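Local coordinates for protein putative surface-anchored fimbrial subunit (Corynebacterium diphtheriae, PDB 3HTL) that probably forms the repeating shaft subunit (SpaA) of a cell-surface pilus and binds calcium, at residues Ser300-Lys305 against Thr371-Ser376; Ala322-Thr327 against Ala398-Tyr403. All blocks are in the same frame, centred on the assembly; numbering follows the deposited sequence.

Contacts 1 and 2 lie at opposite ends of one long strand, 302-315: the first toward its N-terminal end, the second beside its last residue, Phe315. Their centres are about 43 Å apart and they do not touch. Contact 1 is largely buried, 12 Å from the centre of the chain, and pairs strand 302-315 with 361-375 through two strong backbone bonds, a hydroxyl pair and methyl packing. Contact 2 sits 49 Å from that centre, where the loop leading into strand 327-333 meets the loop leaving strand 391-398. It is only partly buried and rests on one good and one weak backbone bond and water bridges, with a sodium ion bound by Thr399. The paired segments alternate along the sequence.

Contact 1: residues Ser300-Lys305 against Thr371-Ser376; sequences SRVSSK and TLQLES
Ser304 and Thr371 face each other as an antiparallel non-hydrogen-bonded pair, closed by a hydrogen bond of 2.9 Å between Ser304 OG and Thr371 OG1. Each oxygen stands anti to its carbonyl carbon (chi1 -61° in both), turning the two together, and Thr371 OG1 is also held by His368. The same torsion swings the threonine methyl along the strand, where Thr371 CG2 meets Val302 CG1 at 3.5 Å, and Val302 CG2 lies 4.0 Å from Gln373 CB. Val302 to Lys305 lie in strand 302-315, which pairs with 361-375 on one side and 268-276 on the other in one mixed sheet; the Thr371 side chain is about 7 Å from calcium-binding Gly160. Ser303 and Leu372 form a hydrogen-bonded pair with nearly straight bonds, Ser303 N to Leu372 O at 2.9 Å (172°) and Leu372 N to Ser303 O at 2.8 Å (175°); their side chains point to the other face. There Lys305 NZ reaches back to Ser303 OG (2.8 Å), which Asp270 also binds, and to Thr420 O. Toward Ser300 the chains diverge: a water accepts from Leu374 N and from Ser300 OG, itself bonded to Lys149 N, and donates to Arg301 O; Leu374 CD2 packs on Ser300 CB at 3.6 Å.

Contact 2: residues Ala322-Thr327 against Ala398-Tyr403; sequences ADRTAT and ATASGY. With NA (sodium ion), chain C.
Ala398 O takes the amide of Thr327 (N to O 3.0 Å) and a CA-H contact from Ala326 (CA to O 3.4 Å). The amide approaches well above the carbonyl plane, 49° out of it. The return bond, Ala398 N to Thr327 O, is weak at 3.5 Å, and the side chains of this pair meet through Thr327 CB and Ala398 CB at 4.0 Å. Beyond Ala326, toward Arg324, no further backbone bond joins the two segments. Instead Ala400 CB lies 3.9 Å from Arg324 CG. The arginine chain bends at chi3 (-63°), bringing NH1 near the Tyr403 phenol, with guanidinium and ring planes 66° apart. A water at the ring's edge, in its plane, joins them: it accepts from Arg324 NH1 at 3.1 Å and lies 2.8 Å from Tyr403 OH, which also has a weak hydrogen bond to Asp316. Arg324 NE is tied to Pro320 O, and Phe315 meets the Tyr403 ring edge-to-face. Thr399 points away from the other segment, and its OG1 binds a sodium ion at 2.7 Å, together with Asn432 OD1 and Glu404 O. Gly402 lets the chain reverse in a type II beta turn from Ala400 to Tyr403, just beyond the end of an antiparallel strand pair that the Cys333-Cys393 disulfide also joins, consistent with a beta-sandwich pilin domain.

Contact 1: residues Ser300-Lys305 against Thr371-Ser376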
loop_
_atom_site.group_PDB
_atom_site.type_symbol
_atom_site.label_atom_id
_atom_site.label_comp_id
_atom_site.label_asym_id
_atom_site.label_seq_id
_atom_site.Cartn_x
_atom_site.Cartn_y
_atom_site.Cartn_z
ATOM N N SER A 300 5.336 -2.969 -1.317
ATOM C CA SER A 300 5.349 -3.845 -2.490
ATOM C C SER A 300 3.916 -4.167 -2.921
ATOM O O SER A 300 2.982 -4.128 -2.114
ATOM C CB SER A 300 6.126 -5.122 -2.191
ATOM O OG SER A 300 5.489 -5.950 -1.235
ATOM N N ARG A 301 3.725 -4.427 -4.214
ATOM C CA ARG A 301 2.390 -4.656 -4.714
ATOM C C ARG A 301 2.038 -6.120 -4.602
ATOM O O ARG A 301 2.890 -6.995 -4.722
ATOM C CB ARG A 301 2.288 -4.224 -6.180
ATOM C CG ARG A 301 2.552 -2.750 -6.371
ATOM C CD ARG A 301 2.713 -2.445 -7.880
ATOM N NE ARG A 301 2.531 -1.022 -8.170
ATOM C CZ ARG A 301 1.424 -0.468 -8.659
ATOM N NH1 ARG A 301 0.334 -1.196 -8.930
ATOM N NH2 ARG A 301 1.404 0.841 -8.887
ATOM N N VAL A 302 0.754 -6.383 -4.404
ATOM C CA VAL A 302 0.240 -7.750 -4.499
ATOM C C VAL A 302 -0.836 -7.698 -5.546
ATOM O O VAL A 302 -1.726 -6.865 -5.466
ATOM C CB VAL A 302 -0.359 -8.275 -3.190
ATOM C CG1 VAL A 302 -0.946 -9.702 -3.397
ATOM C CG2 VAL A 302 0.696 -8.374 -2.116
ATOM N N SER A 303 -0.765 -8.617 -6.514
ATOM C CA SER A 303 -1.813 -8.780 -7.532
ATOM C C SER A 303 -2.310 -10.237 -7.664
ATOM O O SER A 303 -1.570 -11.151 -8.032
ATOM C CB SER A 303 -1.284 -8.264 -8.866
ATOM O OG SER A 303 -2.271 -8.342 -9.865
ATOM N N SER A 304 -3.579 -10.456 -7.348
ATOM C CA SER A 304 -4.151 -11.781 -7.455
ATOM C C SER A 304 -4.964 -11.835 -8.771
ATOM O O SER A 304 -5.743 -10.909 -9.068
ATOM C CB SER A 304 -5.000 -12.063 -6.226
ATOM O OG SER A 304 -4.214 -12.029 -5.042
ATOM N N LYS A 305 -4.752 -12.892 -9.532
ATOM C CA LYS A 305 -5.267 -13.019 -10.907
ATOM C C LYS A 305 -6.519 -13.899 -10.932
ATOM O O LYS A 305 -6.537 -14.989 -10.380
ATOM C CB LYS A 305 -4.182 -13.602 -11.827
ATOM C CG LYS A 305 -2.803 -13.020 -11.630
ATOM C CD LYS A 305 -2.757 -11.528 -11.965
ATOM C CE LYS A 305 -1.336 -11.020 -11.964
ATOM N NZ LYS A 305 -1.232 -9.565 -12.137
ATOM N N THR A 371 -1.405 -15.597 -7.478
ATOM C CA THR A 371 -1.017 -14.300 -6.934
ATOM C C THR A 371 0.417 -13.997 -7.243
ATOM O O THR A 371 1.301 -14.855 -7.096
ATOM C CB THR A 371 -1.222 -14.272 -5.393
ATOM O OG1 THR A 371 -2.606 -14.485 -5.091
ATOM C CG2 THR A 371 -0.726 -12.960 -4.778
ATOM N N LEU A 372 0.639 -12.766 -7.654
ATOM C CA LEU A 372 1.974 -12.196 -7.846
ATOM C C LEU A 372 2.283 -11.309 -6.641
ATOM O O LEU A 372 1.527 -10.399 -6.335
ATOM C CB LEU A 372 1.964 -11.349 -9.110
ATOM C CG LEU A 372 3.235 -10.625 -9.518
ATOM C CD1 LEU A 372 4.379 -11.613 -9.844
ATOM C CD2 LEU A 372 2.941 -9.647 -10.667
ATOM N N GLN A 373 3.417 -11.563 -5.986
ATOM C CA GLN A 373 3.831 -10.818 -4.822
ATOM C C GLN A 373 5.346 -11.002 -4.627
ATOM O O GLN A 373 5.974 -11.868 -5.247
ATOM C CB GLN A 373 3.080 -11.296 -3.571
ATOM C CG GLN A 373 3.345 -12.721 -3.181
ATOM C CD GLN A 373 2.536 -13.174 -2.007
ATOM O OE1 GLN A 373 1.453 -12.634 -1.725
ATOM N NE2 GLN A 373 3.076 -14.144 -1.275
ATOM N N LEU A 374 5.908 -10.199 -3.743
ATOM C CA LEU A 374 7.336 -10.209 -3.490
ATOM C C LEU A 374 7.686 -11.405 -2.603
ATOM O O LEU A 374 7.035 -11.640 -1.580
ATOM C CB LEU A 374 7.709 -8.874 -2.824
ATOM C CG LEU A 374 9.091 -8.308 -2.987
ATOM C CD1 LEU A 374 9.422 -8.096 -4.454
ATOM C CD2 LEU A 374 9.170 -7.021 -2.139
ATOM N N GLU A 375 8.683 -12.189 -2.999
ATOM C CA GLU A 375 9.127 -13.333 -2.182
ATOM C C GLU A 375 10.629 -13.285 -2.103
ATOM O O GLU A 375 11.302 -13.140 -3.135
ATOM C CB GLU A 375 8.705 -14.693 -2.750
ATOM C CG GLU A 375 7.275 -14.785 -3.300
ATOM C CD GLU A 375 6.220 -15.185 -2.296
ATOM O OE1 GLU A 375 6.045 -14.509 -1.234
ATOM O OE2 GLU A 375 5.515 -16.170 -2.610
ATOM N N SER A 376 11.142 -13.386 -0.872
ATOM C CA SER A 376 12.563 -13.176 -0.602
ATOM C C SER A 376 13.063 -12.113 -1.555
ATOM O O SER A 376 14.011 -12.315 -2.299
ATOM C CB SER A 376 13.347 -14.500 -0.714
ATOM O OG SER A 376 12.949 -15.434 0.309
HETATM O O HOH W 1 4.325 -7.883 -2.653
#

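Contact 2: residues Ala322-Thr327 against Ala398-Tyr403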
loop_
_atom_site.group_PDB
_atom_site.type_symbol
_atom_site.label_atom_id
_atom_site.label_comp_id
_atom_site.label_asym_id
_atom_site.label_seq_id
_atom_site.Cartn_x
_atom_site.Cartn_y
_atom_site.Cartn_z
ATOM N N ALA A 322 -36.346 -23.270 -24.072
ATOM C CA ALA A 322 -37.113 -23.334 -22.852
ATOM C C ALA A 322 -37.247 -24.711 -22.204
ATOM O O ALA A 322 -37.575 -24.787 -21.012
ATOM C CB ALA A 322 -38.493 -22.741 -23.074
ATOM N N ASP A 323 -37.000 -25.789 -22.926
ATOM C CA ASP A 323 -37.196 -27.120 -22.306
ATOM C C ASP A 323 -35.946 -28.008 -22.237
ATOM O O ASP A 323 -36.066 -29.209 -22.029
ATOM C CB ASP A 323 -38.392 -27.865 -22.936
ATOM C CG ASP A 323 -38.100 -28.437 -24.316
ATOM O OD1 ASP A 323 -37.167 -27.988 -25.009
ATOM O OD2 ASP A 323 -38.844 -29.355 -24.742
ATOM N N ARG A 324 -34.759 -27.404 -22.353
ATOM C CA ARG A 324 -33.493 -28.154 -22.387
ATOM C C ARG A 324 -32.449 -27.403 -21.565
ATOM O O ARG A 324 -32.153 -26.243 -21.826
ATOM C CB ARG A 324 -33.006 -28.358 -23.822
ATOM C CG ARG A 324 -33.899 -29.292 -24.647
ATOM C CD ARG A 324 -33.409 -29.505 -26.051
ATOM N NE ARG A 324 -33.395 -28.282 -26.833
ATOM C CZ ARG A 324 -33.300 -28.229 -28.160
ATOM N NH1 ARG A 324 -33.246 -29.335 -28.897
ATOM N NH2 ARG A 324 -33.281 -27.047 -28.758
ATOM N N THR A 325 -31.910 -28.108 -20.580
ATOM C CA THR A 325 -31.137 -27.555 -19.490
ATOM C C THR A 325 -30.078 -28.607 -19.167
ATOM O O THR A 325 -30.378 -29.809 -19.180
ATOM C CB THR A 325 -32.100 -27.357 -18.277
ATOM O OG1 THR A 325 -32.537 -25.987 -18.206
ATOM C CG2 THR A 325 -31.492 -27.807 -16.963
ATOM N N ALA A 326 -28.845 -28.164 -18.890
ATOM C CA ALA A 326 -27.805 -29.048 -18.382
ATOM C C ALA A 326 -27.114 -28.391 -17.204
ATOM O O ALA A 326 -27.123 -27.164 -17.059
ATOM C CB ALA A 326 -26.792 -29.376 -19.460
ATOM N N THR A 327 -26.507 -29.231 -16.367
ATOM C CA THR A 327 -25.884 -28.782 -15.142
ATOM C C THR A 327 -24.446 -29.319 -15.111
ATOM O O THR A 327 -24.184 -30.466 -15.467
ATOM C CB THR A 327 -26.679 -29.276 -13.901
ATOM O OG1 THR A 327 -28.038 -28.828 -13.998
ATOM C CG2 THR A 327 -26.080 -28.753 -12.604
ATOM N N ALA A 398 -26.168 -33.294 -15.086
ATOM C CA ALA A 398 -27.525 -33.462 -15.589
ATOM C C ALA A 398 -27.583 -32.902 -16.995
ATOM O O ALA A 398 -26.749 -32.069 -17.385
ATOM C CB ALA A 398 -28.481 -32.759 -14.698
ATOM N N THR A 399 -28.555 -33.373 -17.765
ATOM C CA THR A 399 -28.711 -32.951 -19.144
ATOM C C THR A 399 -30.206 -32.952 -19.496
ATOM O O THR A 399 -31.007 -33.012 -18.602
ATOM C CB THR A 399 -27.870 -33.784 -20.089
ATOM O OG1 THR A 399 -27.932 -33.229 -21.411
ATOM C CG2 THR A 399 -28.315 -35.276 -20.123
ATOM N N ALA A 400 -30.555 -32.823 -20.766
ATOM C CA ALA A 400 -31.967 -32.740 -21.149
ATOM C C ALA A 400 -32.503 -34.170 -21.346
ATOM O O ALA A 400 -31.720 -35.113 -21.495
ATOM C CB ALA A 400 -32.125 -31.920 -22.389
ATOM N N SER A 401 -33.824 -34.343 -21.337
ATOM C CA SER A 401 -34.373 -35.699 -21.521
ATOM C C SER A 401 -34.061 -36.194 -22.928
ATOM O O SER A 401 -34.128 -35.433 -23.903
ATOM C CB SER A 401 -35.868 -35.778 -21.180
ATOM O OG SER A 401 -36.562 -34.589 -21.490
ATOM N N GLY A 402 -33.638 -37.456 -23.019
ATOM C CA GLY A 402 -33.247 -38.040 -24.293
ATOM C C GLY A 402 -31.818 -37.875 -24.749
ATOM O O GLY A 402 -31.442 -38.447 -25.767
ATOM N N TYR A 403 -31.008 -37.104 -24.014
ATOM C CA TYR A 403 -29.602 -36.924 -24.335
ATOM C C TYR A 403 -28.727 -37.738 -23.374
ATOM O O TYR A 403 -29.162 -38.058 -22.277
ATOM C CB TYR A 403 -29.225 -35.425 -24.262
ATOM C CG TYR A 403 -29.841 -34.635 -25.384
ATOM C CD1 TYR A 403 -31.117 -34.129 -25.279
ATOM C CD2 TYR A 403 -29.150 -34.442 -26.575
ATOM C CE1 TYR A 403 -31.708 -33.423 -26.365
ATOM C CE2 TYR A 403 -29.724 -33.745 -27.648
ATOM C CZ TYR A 403 -30.996 -33.250 -27.528
ATOM O OH TYR A 403 -31.550 -32.544 -28.594
HETATM NA NA NA C . -25.883 -34.399 -22.659
HETATM O O HOH W 2 -35.275 -32.196 -20.466
HETATM O O HOH W 3 -34.286 -32.220 -28.413
#